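Local atomic coordinates of D-alanyl-D-alanine carboxypeptidase (Penicillin binding protein) family protein (Francisella tularensis subsp. tularensis, PDB entry 6OSU), a protein that probably trims the terminal D-alanine from the peptide stems of cell-wall precursors, acting as a serine-type D-Ala-D-Ala carboxypeptidase of the S11 family. Residues A[30-44]-A[316-330]. Numbering follows the deposited sequence.
Sequences PANIELDAPAWVTMD and ESAKLLRYALSKYEN
Glu316 reaches from helix 316-327 to the turn at Asp36 and Ala37, where its OE1 takes a weak, bent bond from Ala37 N (3.2 Å, 121° at the hydrogen). Its other oxygen, OE2, lies 2.7 Å from Asp36 OD1, with the two carboxylate planes turned 70° apart. Lys312 forms a salt bridge with Asp36 OD2. Leu35 slides past Glu316 in the opposite direction, and its CD1 lies over the rim of the Trp40 ring, on the face that Leu320 CD2 also covers.

Leu320 fills the middle, between the incoming loop and strand 39-44. With CG anti to its carbonyl carbon (chi1 -66°), it puts CD2 over the face of the five-membered ring of Trp40, a CH-pi contact 4.1 Å from the centroid, while CD1 reaches the CB side of the ring, 3.7 Å from Trp40 CD1. On its loop side, Leu320 CD2 meets Ile33 CG2 at 3.8 Å. Further along the strand, Thr42 sets CG2 against Ala324 CB and points OG1 to Ser302 of the neighbouring strand for a hydrogen bond.

Lys319 bends at chi2 and chi3, laying its aliphatic chain across Ile33 CD1 and alongside Leu35 CD2. Near the helix end, Pro30 nestles against the hydroxyl ends of Tyr323 and Tyr328, its CG 3.6 Å from Tyr328 OH.

The helix is thus packed onto the five-stranded antiparallel sheet of the carboxypeptidase domain, of the serine beta-lactamase type, its apolar middle gripping loop and strand together, whereas the acid pair at the turn is tolerable probably because one carboxyl gives a proton to the other, Lys312 likely offsetting the remaining charge.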
loop_
_atom_site.group_PDB
_atom_site.type_symbol
_atom_site.label_atom_id
_atom_site.label_comp_id
_atom_site.label_asym_id
_atom_site.label_seq_id
_atom_site.Cartn_x
_atom_site.Cartn_y
_atom_site.Cartn_z
ATOM N N PRO A 30 8.380 -20.261 6.001
ATOM C CA PRO A 30 6.980 -19.928 5.712
ATOM C C PRO A 30 6.486 -20.702 4.498
ATOM O O PRO A 30 7.167 -20.781 3.473
ATOM C CB PRO A 30 7.021 -18.418 5.451
ATOM C CG PRO A 30 8.275 -17.943 6.116
ATOM C CD PRO A 30 9.254 -19.075 5.980
ATOM N N ALA A 31 5.301 -21.291 4.627
ATOM C CA ALA A 31 4.751 -22.101 3.549
ATOM C C ALA A 31 4.244 -21.214 2.419
ATOM O O ALA A 31 3.725 -20.119 2.651
ATOM C CB ALA A 31 3.626 -22.993 4.072
ATOM N N ASN A 32 4.412 -21.683 1.186
ATOM C CA ASN A 32 3.934 -20.943 0.023
ATOM C C ASN A 32 2.410 -20.946 0.017
ATOM O O ASN A 32 1.779 -21.994 -0.158
ATOM C CB ASN A 32 4.495 -21.546 -1.261
ATOM C CG ASN A 32 5.541 -20.660 -1.910
ATOM O OD1 ASN A 32 6.305 -19.979 -1.226
ATOM N ND2 ASN A 32 5.569 -20.653 -3.238
ATOM N N ILE A 33 1.819 -19.766 0.207
ATOM C CA ILE A 33 0.372 -19.648 0.320
ATOM C C ILE A 33 -0.286 -19.992 -1.013
ATOM O O ILE A 33 0.294 -19.802 -2.092
ATOM C CB ILE A 33 0.001 -18.228 0.787
ATOM C CG1 ILE A 33 -1.445 -18.171 1.285
ATOM C CG2 ILE A 33 0.242 -17.212 -0.318
ATOM C CD1 ILE A 33 -1.594 -18.537 2.743
ATOM N N GLU A 34 -1.507 -20.520 -0.942
ATOM C CA GLU A 34 -2.269 -20.890 -2.129
ATOM C C GLU A 34 -3.641 -20.236 -2.080
ATOM O O GLU A 34 -4.414 -20.478 -1.147
ATOM C CB GLU A 34 -2.418 -22.409 -2.249
ATOM C CG GLU A 34 -1.289 -23.104 -2.992
ATOM C CD GLU A 34 -1.704 -24.467 -3.527
ATOM O OE1 GLU A 34 -2.898 -24.642 -3.854
ATOM O OE2 GLU A 34 -0.838 -25.363 -3.617
ATOM N N LEU A 35 -3.935 -19.413 -3.079
ATOM C CA LEU A 35 -5.262 -18.876 -3.329
ATOM C C LEU A 35 -5.653 -19.221 -4.759
ATOM O O LEU A 35 -4.814 -19.610 -5.575
ATOM C CB LEU A 35 -5.302 -17.356 -3.117
ATOM C CG LEU A 35 -4.487 -16.757 -1.967
ATOM C CD1 LEU A 35 -4.555 -15.239 -2.017
ATOM C CD2 LEU A 35 -4.968 -17.273 -0.623
ATOM N N ASP A 36 -6.939 -19.083 -5.068
ATOM C CA ASP A 36 -7.398 -19.272 -6.438
ATOM C C ASP A 36 -7.544 -17.953 -7.186
ATOM O O ASP A 36 -8.118 -17.931 -8.280
ATOM C CB ASP A 36 -8.711 -20.070 -6.468
ATOM C CG ASP A 36 -9.830 -19.417 -5.677
ATOM O OD1 ASP A 36 -9.861 -18.174 -5.565
ATOM O OD2 ASP A 36 -10.691 -20.167 -5.167
ATOM N N ALA A 37 -7.051 -16.857 -6.617
ATOM C CA ALA A 37 -6.970 -15.612 -7.362
ATOM C C ALA A 37 -5.955 -15.765 -8.491
ATOM O O ALA A 37 -4.875 -16.327 -8.284
ATOM C CB ALA A 37 -6.570 -14.453 -6.452
ATOM N N PRO A 38 -6.279 -15.305 -9.699
ATOM C CA PRO A 38 -5.308 -15.386 -10.801
ATOM C C PRO A 38 -4.027 -14.597 -10.562
ATOM O O PRO A 38 -3.017 -14.886 -11.218
ATOM C CB PRO A 38 -6.089 -14.838 -12.002
ATOM C CG PRO A 38 -7.266 -14.112 -11.418
ATOM C CD PRO A 38 -7.592 -14.813 -10.143
ATOM N N ALA A 39 -4.025 -13.620 -9.655
ATOM C CA ALA A 39 -2.825 -12.837 -9.395
ATOM C C ALA A 39 -2.925 -12.182 -8.025
ATOM O O ALA A 39 -4.011 -11.793 -7.589
ATOM C CB ALA A 39 -2.612 -11.766 -10.472
ATOM N N TRP A 40 -1.777 -12.060 -7.357
ATOM C CA TRP A 40 -1.708 -11.339 -6.093
ATOM C C TRP A 40 -0.261 -10.982 -5.791
ATOM O O TRP A 40 0.671 -11.528 -6.386
ATOM C CB TRP A 40 -2.303 -12.146 -4.931
ATOM C CG TRP A 40 -1.418 -13.249 -4.417
ATOM C CD1 TRP A 40 -0.327 -13.119 -3.603
ATOM C CD2 TRP A 40 -1.566 -14.652 -4.664
ATOM N NE1 TRP A 40 0.219 -14.351 -3.342
ATOM C CE2 TRP A 40 -0.524 -15.310 -3.979
ATOM C CE3 TRP A 40 -2.475 -15.417 -5.401
ATOM C CZ2 TRP A 40 -0.366 -16.693 -4.009
ATOM C CZ3 TRP A 40 -2.315 -16.792 -5.428
ATOM C CH2 TRP A 40 -1.269 -17.415 -4.738
ATOM N N VAL A 41 -0.092 -10.064 -4.841
ATOM C CA VAL A 41 1.223 -9.700 -4.325
ATOM C C VAL A 41 1.049 -9.157 -2.913
ATOM O O VAL A 41 0.054 -8.494 -2.607
ATOM C CB VAL A 41 1.938 -8.677 -5.237
ATOM C CG1 VAL A 41 1.264 -7.317 -5.157
ATOM C CG2 VAL A 41 3.421 -8.572 -4.867
ATOM N N THR A 42 2.010 -9.465 -2.046
ATOM C CA THR A 42 2.068 -8.914 -0.700
ATOM C C THR A 42 3.447 -8.308 -0.500
ATOM O O THR A 42 4.461 -8.986 -0.698
ATOM C CB THR A 42 1.796 -9.977 0.373
ATOM O OG1 THR A 42 0.567 -10.656 0.081
ATOM C CG2 THR A 42 1.690 -9.329 1.753
ATOM N N MET A 43 3.483 -7.039 -0.107
ATOM C CA MET A 43 4.723 -6.285 -0.015
ATOM C C MET A 43 4.793 -5.566 1.324
ATOM O O MET A 43 3.790 -5.031 1.803
ATOM C CB MET A 43 4.826 -5.276 -1.171
ATOM C CG MET A 43 5.866 -4.195 -0.980
ATOM S SD MET A 43 5.792 -2.939 -2.273
ATOM C CE MET A 43 6.216 -3.915 -3.714
ATOM N N ASP A 44 5.979 -5.565 1.929
ATOM C CA ASP A 44 6.209 -4.782 3.135
ATOM C C ASP A 44 6.438 -3.320 2.771
ATOM O O ASP A 44 7.098 -3.004 1.778
ATOM C CB ASP A 44 7.404 -5.329 3.920
ATOM C CG ASP A 44 7.742 -4.479 5.131
ATOM O OD1 ASP A 44 8.583 -3.565 5.005
ATOM O OD2 ASP A 44 7.144 -4.709 6.206
ATOM N N GLU A 316 -9.474 -13.836 0.636
ATOM C CA GLU A 316 -8.108 -14.121 0.212
ATOM C C GLU A 316 -7.158 -12.976 0.548
ATOM O O GLU A 316 -5.977 -13.217 0.826
ATOM C CB GLU A 316 -8.089 -14.436 -1.282
ATOM C CG GLU A 316 -8.895 -15.681 -1.635
ATOM C CD GLU A 316 -8.989 -15.923 -3.127
ATOM O OE1 GLU A 316 -7.994 -15.675 -3.835
ATOM O OE2 GLU A 316 -10.067 -16.352 -3.592
ATOM N N SER A 317 -7.647 -11.733 0.539
ATOM C CA SER A 317 -6.803 -10.618 0.960
ATOM C C SER A 317 -6.482 -10.703 2.446
ATOM O O SER A 317 -5.341 -10.453 2.854
ATOM C CB SER A 317 -7.477 -9.285 0.636
ATOM O OG SER A 317 -7.546 -9.074 -0.761
ATOM N N ALA A 318 -7.475 -11.042 3.272
ATOM C CA ALA A 318 -7.227 -11.155 4.705
ATOM C C ALA A 318 -6.228 -12.265 5.000
ATOM O O ALA A 318 -5.392 -12.135 5.902
ATOM C CB ALA A 318 -8.536 -11.399 5.452
ATOM N N LYS A 319 -6.295 -13.364 4.244
ATOM C CA LYS A 319 -5.331 -14.444 4.423
ATOM C C LYS A 319 -3.908 -13.965 4.156
ATOM O O LYS A 319 -2.982 -14.302 4.903
ATOM C CB LYS A 319 -5.686 -15.620 3.511
ATOM C CG LYS A 319 -4.584 -16.661 3.396
ATOM C CD LYS A 319 -5.029 -18.022 3.907
ATOM C CE LYS A 319 -5.546 -18.899 2.777
ATOM N NZ LYS A 319 -6.091 -20.186 3.284
ATOM N N LEU A 320 -3.716 -13.169 3.101
ATOM C CA LEU A 320 -2.382 -12.666 2.784
ATOM C C LEU A 320 -1.880 -11.706 3.856
ATOM O O LEU A 320 -0.735 -11.814 4.311
ATOM C CB LEU A 320 -2.386 -11.980 1.418
ATOM C CG LEU A 320 -2.651 -12.850 0.191
ATOM C CD1 LEU A 320 -2.722 -11.982 -1.051
ATOM C CD2 LEU A 320 -1.577 -13.916 0.038
ATOM N N LEU A 321 -2.719 -10.750 4.265
ATOM C CA LEU A 321 -2.296 -9.779 5.271
ATOM C C LEU A 321 -2.000 -10.454 6.606
ATOM O O LEU A 321 -1.017 -10.116 7.275
ATOM C CB LEU A 321 -3.363 -8.700 5.445
ATOM C CG LEU A 321 -3.567 -7.767 4.251
ATOM C CD1 LEU A 321 -4.756 -6.857 4.489
ATOM C CD2 LEU A 321 -2.305 -6.951 3.986
ATOM N N ARG A 322 -2.842 -11.407 7.010
ATOM C CA ARG A 322 -2.606 -12.128 8.259
ATOM C C ARG A 322 -1.333 -12.962 8.180
ATOM O O ARG A 322 -0.570 -13.044 9.150
ATOM C CB ARG A 322 -3.809 -13.010 8.578
ATOM C CG ARG A 322 -3.721 -13.751 9.896
ATOM C CD ARG A 322 -4.844 -14.774 10.023
ATOM N NE ARG A 322 -6.011 -14.422 9.214
ATOM C CZ ARG A 322 -6.459 -15.142 8.186
ATOM N NH1 ARG A 322 -5.846 -16.268 7.840
ATOM N NH2 ARG A 322 -7.527 -14.740 7.508
ATOM N N TYR A 323 -1.092 -13.588 7.027
ATOM C CA TYR A 323 0.108 -14.398 6.843
ATOM C C TYR A 323 1.372 -13.549 6.948
ATOM O O TYR A 323 2.339 -13.943 7.613
ATOM C CB TYR A 323 0.024 -15.114 5.494
ATOM C CG TYR A 323 1.306 -15.726 4.983
ATOM C CD1 TYR A 323 1.728 -16.976 5.421
ATOM C CD2 TYR A 323 2.077 -15.069 4.029
ATOM C CE1 TYR A 323 2.894 -17.545 4.941
ATOM C CE2 TYR A 323 3.244 -15.628 3.543
ATOM C CZ TYR A 323 3.648 -16.866 4.002
ATOM O OH TYR A 323 4.808 -17.421 3.514
ATOM N N ALA A 324 1.375 -12.371 6.318
ATOM C CA ALA A 324 2.556 -11.513 6.362
ATOM C C ALA A 324 2.766 -10.916 7.749
ATOM O O ALA A 324 3.897 -10.874 8.248
ATOM C CB ALA A 324 2.443 -10.405 5.318
ATOM N N LEU A 325 1.690 -10.454 8.389
ATOM C CA LEU A 325 1.826 -9.756 9.665
ATOM C C LEU A 325 2.241 -10.691 10.796
ATOM O O LEU A 325 2.860 -10.243 11.770
ATOM C CB LEU A 325 0.514 -9.056 10.019
ATOM C CG LEU A 325 0.160 -7.807 9.208
ATOM C CD1 LEU A 325 -1.320 -7.481 9.342
ATOM C CD2 LEU A 325 1.011 -6.627 9.655
ATOM N N SER A 326 1.920 -11.980 10.694
ATOM C CA SER A 326 2.166 -12.912 11.786
ATOM C C SER A 326 3.414 -13.767 11.600
ATOM O O SER A 326 3.851 -14.407 12.562
ATOM C CB SER A 326 0.957 -13.836 11.974
ATOM O OG SER A 326 0.833 -14.717 10.873
ATOM N N LYS A 327 3.998 -13.805 10.404
ATOM C CA LYS A 327 5.148 -14.662 10.159
ATOM C C LYS A 327 6.409 -13.909 9.763
ATOM O O LYS A 327 7.463 -14.539 9.625
ATOM C CB LYS A 327 4.814 -15.703 9.080
ATOM C CG LYS A 327 3.589 -16.531 9.421
ATOM C CD LYS A 327 3.695 -17.949 8.907
ATOM C CE LYS A 327 2.839 -18.883 9.750
ATOM N NZ LYS A 327 3.300 -18.910 11.168
ATOM N N TYR A 328 6.349 -12.589 9.601
ATOM C CA TYR A 328 7.480 -11.822 9.099
ATOM C C TYR A 328 7.826 -10.698 10.068
ATOM O O TYR A 328 7.144 -10.467 11.071
ATOM C CB TYR A 328 7.196 -11.279 7.695
ATOM C CG TYR A 328 7.319 -12.340 6.630
ATOM C CD1 TYR A 328 8.524 -12.552 5.975
ATOM C CD2 TYR A 328 6.238 -13.145 6.294
ATOM C CE1 TYR A 328 8.651 -13.527 5.004
ATOM C CE2 TYR A 328 6.354 -14.125 5.323
ATOM C CZ TYR A 328 7.565 -14.310 4.682
ATOM O OH TYR A 328 7.689 -15.282 3.718
ATOM N N GLU A 329 8.899 -9.986 9.740
ATOM C CA GLU A 329 9.557 -9.083 10.670
ATOM C C GLU A 329 10.553 -8.236 9.893
ATOM O O GLU A 329 11.198 -8.735 8.965
ATOM C CB GLU A 329 10.271 -9.885 11.766
ATOM C CG GLU A 329 10.540 -9.142 13.050
ATOM C CD GLU A 329 10.866 -10.093 14.187
ATOM O OE1 GLU A 329 11.933 -10.738 14.140
ATOM O OE2 GLU A 329 10.041 -10.213 15.121
ATOM N N ASN A 330 10.668 -6.964 10.264
ATOM C CA ASN A 330 11.661 -6.068 9.686
ATOM C C ASN A 330 12.876 -6.036 10.603
ATOM O O ASN A 330 12.746 -5.756 11.801
ATOM C CB ASN A 330 11.095 -4.662 9.481
ATOM C CG ASN A 330 10.264 -4.547 8.215
ATOM O OD1 ASN A 330 10.034 -5.536 7.518
ATOM N ND2 ASN A 330 9.805 -3.340 7.915
#